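Local atomic coordinates of calmodulin, putative (Toxoplasma gondii, PDB entry 6TJ6), a protein that probably binds calcium ions through EF-hand motifs and, in this crystal, is assembled with chains of other proteins. Residues F80-D85 with A90-Q95; E10-F15 with P54-W59; P41-A46 with S61-S66. All coordinates share one frame; numbering follows the deposited sequence.

Contact 1. Residues F80-D85 with A90-Q95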
loop_
_atom_site.group_PDB
_atom_site.type_symbol
_atom_site.label_atom_id
_atom_site.label_comp_id
_atom_site.label_asym_id
_atom_site.label_seq_id
_atom_site.Cartn_x
_atom_site.Cartn_y
_atom_site.Cartn_z
ATOM N N PHE A 80 -22.481 22.625 -13.243
ATOM C CA PHE A 80 -23.775 22.210 -12.722
ATOM C C PHE A 80 -24.204 23.058 -11.531
ATOM O O PHE A 80 -25.098 22.662 -10.779
ATOM C CB PHE A 80 -23.739 20.729 -12.352
ATOM C CG PHE A 80 -23.125 19.865 -13.413
ATOM C CD1 PHE A 80 -23.863 19.474 -14.518
ATOM C CD2 PHE A 80 -21.804 19.453 -13.311
ATOM C CE1 PHE A 80 -23.300 18.682 -15.501
ATOM C CE2 PHE A 80 -21.232 18.662 -14.290
ATOM C CZ PHE A 80 -21.981 18.275 -15.388
ATOM N N ASP A 81 -23.572 24.217 -11.347
ATOM C CA ASP A 81 -23.976 25.175 -10.321
ATOM C C ASP A 81 -25.061 26.064 -10.921
ATOM O O ASP A 81 -24.813 27.172 -11.401
ATOM C CB ASP A 81 -22.776 25.983 -9.841
ATOM C CG ASP A 81 -23.020 26.660 -8.508
ATOM O OD1 ASP A 81 -24.196 26.809 -8.113
ATOM O OD2 ASP A 81 -22.028 27.043 -7.855
ATOM N N ARG A 82 -26.292 25.548 -10.902
ATOM C CA ARG A 82 -27.423 26.296 -11.444
ATOM C C ARG A 82 -27.653 27.583 -10.665
ATOM O O ARG A 82 -27.699 28.676 -11.244
ATOM C CB ARG A 82 -28.678 25.425 -11.432
ATOM C CG ARG A 82 -28.773 24.504 -12.624
ATOM C CD ARG A 82 -29.780 23.391 -12.414
ATOM N NE ARG A 82 -29.140 22.082 -12.518
ATOM C CZ ARG A 82 -28.698 21.555 -13.656
ATOM N NH1 ARG A 82 -28.819 22.222 -14.796
ATOM N NH2 ARG A 82 -28.129 20.358 -13.654
ATOM N N SER A 83 -27.794 27.473 -9.345
ATOM C CA SER A 83 -27.992 28.636 -8.492
ATOM C C SER A 83 -26.790 29.572 -8.471
ATOM O O SER A 83 -26.925 30.702 -7.990
ATOM C CB SER A 83 -28.316 28.183 -7.068
ATOM O OG SER A 83 -28.106 29.230 -6.138
ATOM N N ASN A 84 -25.638 29.133 -8.979
ATOM C CA ASN A 84 -24.406 29.923 -8.969
ATOM C C ASN A 84 -24.090 30.422 -7.560
ATOM O O ASN A 84 -23.855 31.610 -7.326
ATOM C CB ASN A 84 -24.486 31.083 -9.963
ATOM C CG ASN A 84 -23.572 30.888 -11.160
ATOM O OD1 ASN A 84 -23.192 29.765 -11.490
ATOM N ND2 ASN A 84 -23.212 31.987 -11.813
ATOM N N ASP A 85 -24.089 29.486 -6.608
ATOM C CA ASP A 85 -23.842 29.796 -5.204
ATOM C C ASP A 85 -22.720 28.942 -4.626
ATOM O O ASP A 85 -22.636 28.784 -3.404
ATOM C CB ASP A 85 -25.121 29.607 -4.383
ATOM C CG ASP A 85 -25.735 28.231 -4.571
ATOM O OD1 ASP A 85 -25.152 27.412 -5.312
ATOM O OD2 ASP A 85 -26.807 27.970 -3.984
ATOM N N ALA A 90 -27.109 17.432 -4.260
ATOM C CA ALA A 90 -26.541 16.158 -3.832
ATOM C C ALA A 90 -27.220 14.980 -4.523
ATOM O O ALA A 90 -26.551 14.022 -4.927
ATOM C CB ALA A 90 -26.645 16.023 -2.313
ATOM N N ASP A 91 -28.548 15.027 -4.667
ATOM C CA ASP A 91 -29.250 13.901 -5.274
ATOM C C ASP A 91 -28.987 13.819 -6.773
ATOM O O ASP A 91 -28.961 12.717 -7.333
ATOM C CB ASP A 91 -30.748 13.995 -4.983
ATOM C CG ASP A 91 -31.448 12.652 -5.094
ATOM N N GLU A 92 -28.768 14.960 -7.432
ATOM C CA GLU A 92 -28.367 14.937 -8.836
ATOM C C GLU A 92 -27.032 14.217 -9.008
ATOM O O GLU A 92 -26.890 13.336 -9.870
ATOM C CB GLU A 92 -28.286 16.364 -9.382
ATOM C CG GLU A 92 -27.827 16.444 -10.828
ATOM C CD GLU A 92 -27.917 17.847 -11.400
ATOM O OE1 GLU A 92 -28.050 18.807 -10.615
ATOM O OE2 GLU A 92 -27.860 17.986 -12.640
ATOM N N LEU A 93 -26.042 14.579 -8.186
ATOM C CA LEU A 93 -24.749 13.907 -8.241
ATOM C C LEU A 93 -24.887 12.424 -7.928
ATOM O O LEU A 93 -24.268 11.586 -8.591
ATOM C CB LEU A 93 -23.765 14.569 -7.274
ATOM C CG LEU A 93 -22.382 13.911 -7.218
ATOM C CD1 LEU A 93 -21.696 13.977 -8.575
ATOM C CD2 LEU A 93 -21.514 14.546 -6.142
ATOM N N SER A 94 -25.693 12.081 -6.922
ATOM C CA SER A 94 -25.902 10.675 -6.581
ATOM C C SER A 94 -26.460 9.900 -7.769
ATOM O O SER A 94 -25.946 8.832 -8.131
ATOM C CB SER A 94 -26.844 10.561 -5.384
ATOM O OG SER A 94 -27.092 9.203 -5.064
ATOM N N GLN A 95 -27.517 10.429 -8.387
ATOM C CA GLN A 95 -28.151 9.740 -9.504
ATOM C C GLN A 95 -27.194 9.583 -10.679
ATOM O O GLN A 95 -27.165 8.527 -11.323
ATOM C CB GLN A 95 -29.417 10.482 -9.929
ATOM C CG GLN A 95 -30.637 10.149 -9.085
ATOM C CD GLN A 95 -31.851 10.981 -9.452
ATOM O OE1 GLN A 95 -32.256 11.037 -10.615
ATOM N NE2 GLN A 95 -32.436 11.636 -8.460
HETATM O O HOH W 1 -26.220 20.932 -9.303
#

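Contact 2. Residues E10-F15 with P54-W59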
loop_
_atom_site.group_PDB
_atom_site.type_symbol
_atom_site.label_atom_id
_atom_site.label_comp_id
_atom_site.label_asym_id
_atom_site.label_seq_id
_atom_site.Cartn_x
_atom_site.Cartn_y
_atom_site.Cartn_z
ATOM N N GLU A 10 1.643 6.859 -4.377
ATOM C CA GLU A 10 0.621 6.023 -3.761
ATOM C C GLU A 10 -0.389 5.534 -4.790
ATOM O O GLU A 10 -0.845 4.391 -4.716
ATOM C CB GLU A 10 -0.087 6.789 -2.647
ATOM C CG GLU A 10 -0.996 5.919 -1.806
ATOM C CD GLU A 10 -1.869 6.725 -0.875
ATOM O OE1 GLU A 10 -2.722 7.491 -1.373
ATOM O OE2 GLU A 10 -1.697 6.599 0.354
ATOM N N ALA A 11 -0.757 6.383 -5.753
ATOM C CA ALA A 11 -1.691 5.952 -6.787
ATOM C C ALA A 11 -1.104 4.820 -7.618
ATOM O O ALA A 11 -1.801 3.846 -7.942
ATOM C CB ALA A 11 -2.070 7.134 -7.678
ATOM N N PHE A 12 0.180 4.931 -7.967
ATOM C CA PHE A 12 0.840 3.831 -8.666
ATOM C C PHE A 12 0.770 2.549 -7.845
ATOM O O PHE A 12 0.382 1.490 -8.355
ATOM C CB PHE A 12 2.295 4.184 -8.986
ATOM C CG PHE A 12 2.951 3.214 -9.932
ATOM C CD1 PHE A 12 2.817 3.372 -11.302
ATOM C CD2 PHE A 12 3.683 2.136 -9.454
ATOM C CE1 PHE A 12 3.406 2.478 -12.180
ATOM C CE2 PHE A 12 4.278 1.236 -10.327
ATOM C CZ PHE A 12 4.139 1.407 -11.693
ATOM N N ALA A 13 1.125 2.632 -6.560
ATOM C CA ALA A 13 1.093 1.441 -5.710
ATOM C C ALA A 13 -0.315 0.865 -5.588
ATOM O O ALA A 13 -0.481 -0.357 -5.495
ATOM C CB ALA A 13 1.655 1.765 -4.328
ATOM N N LEU A 14 -1.336 1.723 -5.603
ATOM C CA LEU A 14 -2.704 1.270 -5.379
ATOM C C LEU A 14 -3.320 0.648 -6.621
ATOM O O LEU A 14 -4.176 -0.235 -6.499
ATOM C CB LEU A 14 -3.578 2.430 -4.901
ATOM C CG LEU A 14 -3.298 2.971 -3.496
ATOM C CD1 LEU A 14 -4.117 4.224 -3.221
ATOM C CD2 LEU A 14 -3.566 1.907 -2.452
ATOM N N PHE A 15 -2.919 1.085 -7.814
ATOM C CA PHE A 15 -3.518 0.551 -9.030
ATOM C C PHE A 15 -2.640 -0.470 -9.745
ATOM O O PHE A 15 -3.025 -0.958 -10.814
ATOM C CB PHE A 15 -3.898 1.693 -9.972
ATOM C CG PHE A 15 -5.156 2.399 -9.559
ATOM C CD1 PHE A 15 -6.393 1.908 -9.938
ATOM C CD2 PHE A 15 -5.106 3.529 -8.763
ATOM C CE1 PHE A 15 -7.557 2.544 -9.548
ATOM C CE2 PHE A 15 -6.267 4.167 -8.371
ATOM C CZ PHE A 15 -7.494 3.675 -8.765
ATOM N N PRO A 54 8.927 4.841 -13.267
ATOM C CA PRO A 54 9.521 6.026 -13.913
ATOM C C PRO A 54 8.622 6.636 -14.975
ATOM O O PRO A 54 8.440 7.863 -15.005
ATOM C CB PRO A 54 10.824 5.476 -14.508
ATOM C CG PRO A 54 11.172 4.321 -13.631
ATOM C CD PRO A 54 9.853 3.692 -13.287
ATOM N N ASP A 55 8.027 5.796 -15.829
ATOM C CA ASP A 55 7.114 6.284 -16.859
ATOM C C ASP A 55 5.938 7.034 -16.247
ATOM O O ASP A 55 5.589 8.133 -16.694
ATOM C CB ASP A 55 6.607 5.116 -17.710
ATOM C CG ASP A 55 7.720 4.202 -18.169
ATOM O OD1 ASP A 55 8.763 4.714 -18.623
ATOM O OD2 ASP A 55 7.551 2.967 -18.069
ATOM N N PHE A 56 5.308 6.447 -15.224
ATOM C CA PHE A 56 4.114 7.050 -14.638
ATOM C C PHE A 56 4.446 8.358 -13.930
ATOM O O PHE A 56 3.708 9.344 -14.060
ATOM C CB PHE A 56 3.454 6.066 -13.671
ATOM C CG PHE A 56 2.169 6.567 -13.068
ATOM C CD1 PHE A 56 1.013 6.651 -13.836
ATOM C CD2 PHE A 56 2.109 6.927 -11.728
ATOM C CE1 PHE A 56 -0.177 7.100 -13.290
ATOM C CE2 PHE A 56 0.922 7.376 -11.171
ATOM C CZ PHE A 56 -0.226 7.463 -11.955
ATOM N N GLU A 57 5.552 8.387 -13.183
ATOM C CA GLU A 57 5.927 9.611 -12.488
ATOM C C GLU A 57 6.272 10.713 -13.481
ATOM O O GLU A 57 5.903 11.872 -13.273
ATOM C CB GLU A 57 7.084 9.342 -11.511
ATOM C CG GLU A 57 8.501 9.501 -12.056
ATOM C CD GLU A 57 8.988 10.941 -12.015
ATOM O OE1 GLU A 57 8.514 11.710 -11.152
ATOM O OE2 GLU A 57 9.833 11.309 -12.855
ATOM N N ALA A 58 6.927 10.366 -14.595
ATOM C CA ALA A 58 7.237 11.375 -15.604
ATOM C C ALA A 58 5.970 11.891 -16.280
ATOM O O ALA A 58 5.799 13.107 -16.448
ATOM C CB ALA A 58 8.208 10.805 -16.636
ATOM N N TRP A 59 5.070 10.984 -16.668
ATOM C CA TRP A 59 3.818 11.401 -17.293
ATOM C C TRP A 59 3.039 12.335 -16.378
ATOM O O TRP A 59 2.588 13.407 -16.803
ATOM C CB TRP A 59 2.970 10.175 -17.650
ATOM C CG TRP A 59 1.853 10.479 -18.609
ATOM C CD1 TRP A 59 1.856 10.276 -19.957
ATOM C CD2 TRP A 59 0.570 11.044 -18.291
ATOM N NE1 TRP A 59 0.656 10.676 -20.501
ATOM C CE2 TRP A 59 -0.150 11.151 -19.499
ATOM C CE3 TRP A 59 -0.039 11.467 -17.106
ATOM C CZ2 TRP A 59 -1.447 11.665 -19.554
ATOM C CZ3 TRP A 59 -1.325 11.979 -17.162
ATOM C CH2 TRP A 59 -2.015 12.073 -18.378
#

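Contact 3. Residues P41-A46 with S61-S66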
loop_
_atom_site.group_PDB
_atom_site.type_symbol
_atom_site.label_atom_id
_atom_site.label_comp_id
_atom_site.label_asym_id
_atom_site.label_seq_id
_atom_site.Cartn_x
_atom_site.Cartn_y
_atom_site.Cartn_z
ATOM N N PRO A 41 -9.025 12.734 -24.710
ATOM C CA PRO A 41 -9.054 11.508 -25.523
ATOM C C PRO A 41 -7.807 11.324 -26.368
ATOM O O PRO A 41 -7.402 10.180 -26.610
ATOM C CB PRO A 41 -10.311 11.691 -26.386
ATOM C CG PRO A 41 -11.181 12.599 -25.586
ATOM C CD PRO A 41 -10.236 13.551 -24.905
ATOM N N ASP A 42 -7.179 12.413 -26.818
ATOM C CA ASP A 42 -5.896 12.294 -27.505
ATOM C C ASP A 42 -4.823 11.763 -26.562
ATOM O O ASP A 42 -4.050 10.866 -26.922
ATOM C CB ASP A 42 -5.482 13.648 -28.087
ATOM C CG ASP A 42 -6.180 13.959 -29.397
ATOM O OD1 ASP A 42 -6.968 13.112 -29.868
ATOM O OD2 ASP A 42 -5.933 15.048 -29.957
ATOM N N GLU A 43 -4.760 12.311 -25.347
ATOM C CA GLU A 43 -3.804 11.821 -24.358
ATOM C C GLU A 43 -4.064 10.359 -24.019
ATOM O O GLU A 43 -3.124 9.580 -23.835
ATOM C CB GLU A 43 -3.865 12.685 -23.097
ATOM C CG GLU A 43 -3.179 14.037 -23.225
ATOM C CD GLU A 43 -3.532 14.977 -22.090
ATOM O OE1 GLU A 43 -4.484 14.675 -21.341
ATOM O OE2 GLU A 43 -2.860 16.021 -21.946
ATOM N N ILE A 44 -5.338 9.968 -23.938
ATOM C CA ILE A 44 -5.663 8.575 -23.649
ATOM C C ILE A 44 -5.219 7.673 -24.791
ATOM O O ILE A 44 -4.649 6.598 -24.565
ATOM C CB ILE A 44 -7.167 8.427 -23.359
ATOM C CG1 ILE A 44 -7.512 9.087 -22.024
ATOM C CG2 ILE A 44 -7.574 6.957 -23.370
ATOM C CD1 ILE A 44 -8.970 8.975 -21.642
ATOM N N LYS A 45 -5.473 8.090 -26.034
ATOM C CA LYS A 45 -5.024 7.300 -27.175
ATOM C C LYS A 45 -3.506 7.193 -27.219
ATOM O O LYS A 45 -2.969 6.163 -27.643
ATOM C CB LYS A 45 -5.542 7.903 -28.482
ATOM N N ALA A 46 -2.799 8.233 -26.777
ATOM C CA ALA A 46 -1.342 8.240 -26.842
ATOM C C ALA A 46 -0.681 7.460 -25.711
ATOM O O ALA A 46 0.537 7.253 -25.762
ATOM C CB ALA A 46 -0.824 9.680 -26.837
ATOM N N SER A 61 4.119 14.078 -13.752
ATOM C CA SER A 61 4.826 15.321 -13.476
ATOM C C SER A 61 4.685 16.304 -14.630
ATOM O O SER A 61 4.451 17.497 -14.408
ATOM C CB SER A 61 6.305 15.035 -13.188
ATOM O OG SER A 61 6.457 14.289 -11.993
ATOM N N LYS A 62 4.787 15.818 -15.869
ATOM C CA LYS A 62 4.622 16.711 -17.009
ATOM C C LYS A 62 3.172 17.153 -17.174
ATOM O O LYS A 62 2.917 18.278 -17.620
ATOM C CB LYS A 62 5.142 16.029 -18.276
ATOM C CG LYS A 62 6.644 15.758 -18.230
ATOM C CD LYS A 62 7.072 14.659 -19.192
ATOM C CE LYS A 62 7.193 15.167 -20.616
ATOM N NZ LYS A 62 7.690 14.099 -21.527
ATOM N N LYS A 63 2.213 16.297 -16.807
ATOM C CA LYS A 63 0.806 16.681 -16.893
ATOM C C LYS A 63 0.460 17.746 -15.856
ATOM O O LYS A 63 -0.126 18.783 -16.189
ATOM C CB LYS A 63 -0.087 15.450 -16.720
ATOM C CG LYS A 63 -1.576 15.740 -16.778
ATOM C CD LYS A 63 -1.961 16.389 -18.095
ATOM C CE LYS A 63 -3.465 16.442 -18.256
ATOM N NZ LYS A 63 -3.884 17.112 -19.514
ATOM N N LEU A 64 0.806 17.500 -14.591
ATOM C CA LEU A 64 0.492 18.438 -13.518
ATOM C C LEU A 64 1.172 19.787 -13.704
ATOM O O LEU A 64 0.709 20.786 -13.142
ATOM C CB LEU A 64 0.890 17.831 -12.174
ATOM C CG LEU A 64 0.046 16.633 -11.737
ATOM C CD1 LEU A 64 0.604 15.991 -10.475
ATOM C CD2 LEU A 64 -1.394 17.064 -11.529
ATOM N N ALA A 65 2.259 19.837 -14.475
ATOM C CA ALA A 65 2.925 21.105 -14.744
ATOM C C ALA A 65 2.058 22.050 -15.561
ATOM O O ALA A 65 2.326 23.255 -15.585
ATOM C CB ALA A 65 4.249 20.854 -15.465
ATOM N N SER A 66 1.027 21.538 -16.232
ATOM C CA SER A 66 0.123 22.362 -17.022
ATOM C C SER A 66 -1.339 22.169 -16.650
ATOM O O SER A 66 -2.212 22.749 -17.307
ATOM C CB SER A 66 0.310 22.070 -18.517
ATOM O OG SER A 66 -0.125 20.758 -18.833
#

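Contact 1. Residues F80-D85 with A90-Q95
A salt bridge at the protein surface, R82 to E92, ties the loop of an EF-hand-like helix-loop-helix to the start of its second helix. NH2 of R82 lies 2.6 Å from OE2 of E92, but the hydrogen bond is weak, its N-H pointing well off the oxygen at 125°. The carboxylate sits at the edge of the guanidinium, with the two planes only 21° apart, and the side chains arrive from opposite directions. E92 runs out extended, CG anti to the backbone N (chi1 178°), which carries its carboxylate across to the loop, where the arginine chain bends to meet it. A water donates to E92 OE1 (3.1 Å) and to F80 O, the latter bond modelled rather short, and would add a second link from helix to loop. Within the loop, D85 N donates to D81 OD1 over 3.1 Å. D81, S83, D85 and E92 fall at positions consistent with an EF-hand calcium loop, yet no metal is bound here; in this model the E92 carboxylate meets R82 and the water. F80 stacks on an aromatic side chain of another protein's chain. The contact spans the turn between helix 69-78 and helix 90-100; strand 88-89, just before the latter, pairs antiparallel with strand 123-124. A90 and L93 pack on I124 of that strand, and A90 and S94 on I113 of helix 106-116.

Contact 2. Residues E10-F15 with P54-W59
Helix 7-15 and helix 53-64 face each other with F12 and F56 as the nearest backbone positions, their CA atoms 7.5 Å apart. Both residues direct their side chains into the gap between the helices, and each CG stands anti to its own backbone N (chi1 -169° for F12 and -177° for F56), which carries the rings past one another in opposite directions. The result is an oblique aromatic pair, with ring centroids 5.6 Å apart and planes at 43°. Much of the touching is done by the inner parts of the side chains: CD1 of F12 lies 3.6 Å from CB of F56 and 3.6 Å from CD2 of F56. In return, CD2 of F56 comes within 3.9 Å of CB of F12. F12 also packs on I23 of strand 22-24 and F56 on M51 of strand 50-52, its antiparallel partner. The side chain of F12 lies about 5 Å from that of D16 and about 6 Å from that of E22, residues known to bind calcium in this protein, although this chain carries none. Wholly apolar and buried, the contact joins helix 7-15 to helix 53-64 by shape and by excluding water from two rings, so its fit follows from how they slide past one another.

Contact 3. Residues P41-A46 with S61-S66
Charge carries this contact: a salt bridge between E43 and K63 joins helix 41-46 to the C-terminal part of helix 53-64. The lysine ammonium reaches both oxygens of the carboxylate. NZ of K63 is 2.9 Å from OE2 of E43, where it meets the syn lone pair, and 3.1 Å from OE1 of E43 in a weak second bond. Such a forked grip shares the ammonium between the two oxygens. The side chains cross at about a right angle; E43 is extended beyond CG, while K63 starts with CG anti to the backbone N (chi1 179°) and bends at chi2 (58°). As part of the same charged contact, the CE methylene of K63 lies alongside the carboxylate, 3.7 Å from OE1 of E43. The backbones remain well separated, with the CA atoms of E43 and K63 10.0 Å apart, so the long side chains span the gap.

Additional hydrogen bonding steadies the acid: OE1 of E43 also accepts from T40 N, just before the helix, which helps to fix the carboxylate's position. Among the neighbouring elements, the E43-K63 pair bridges helix 41-46 and the late part of helix 53-64 at the surface, and the loop residue V37 packs against both K63 and L64.

How the contacts relate
Contact 2 is the buried one of the three, an aromatic pairing with neither charge nor hydrogen bond between its segments, whereas contacts 1 and 3 lie at the surface and rest on acid-base pairs. Contacts 2 and 3 share helix 53-64: one face of it meets helix 7-15 and its later part is linked to helix 41-46 by one charged pair, their centres 13 Å apart. Contact 1 follows both in sequence, its centre 32 Å from that of contact 2, on the opposite side of the chain's centre. Its arginine pair, between an EF-hand-like loop and a helix start, has a single weak bond; the ammonium of contact 3, spanning two helices, makes one regular and one weak bond.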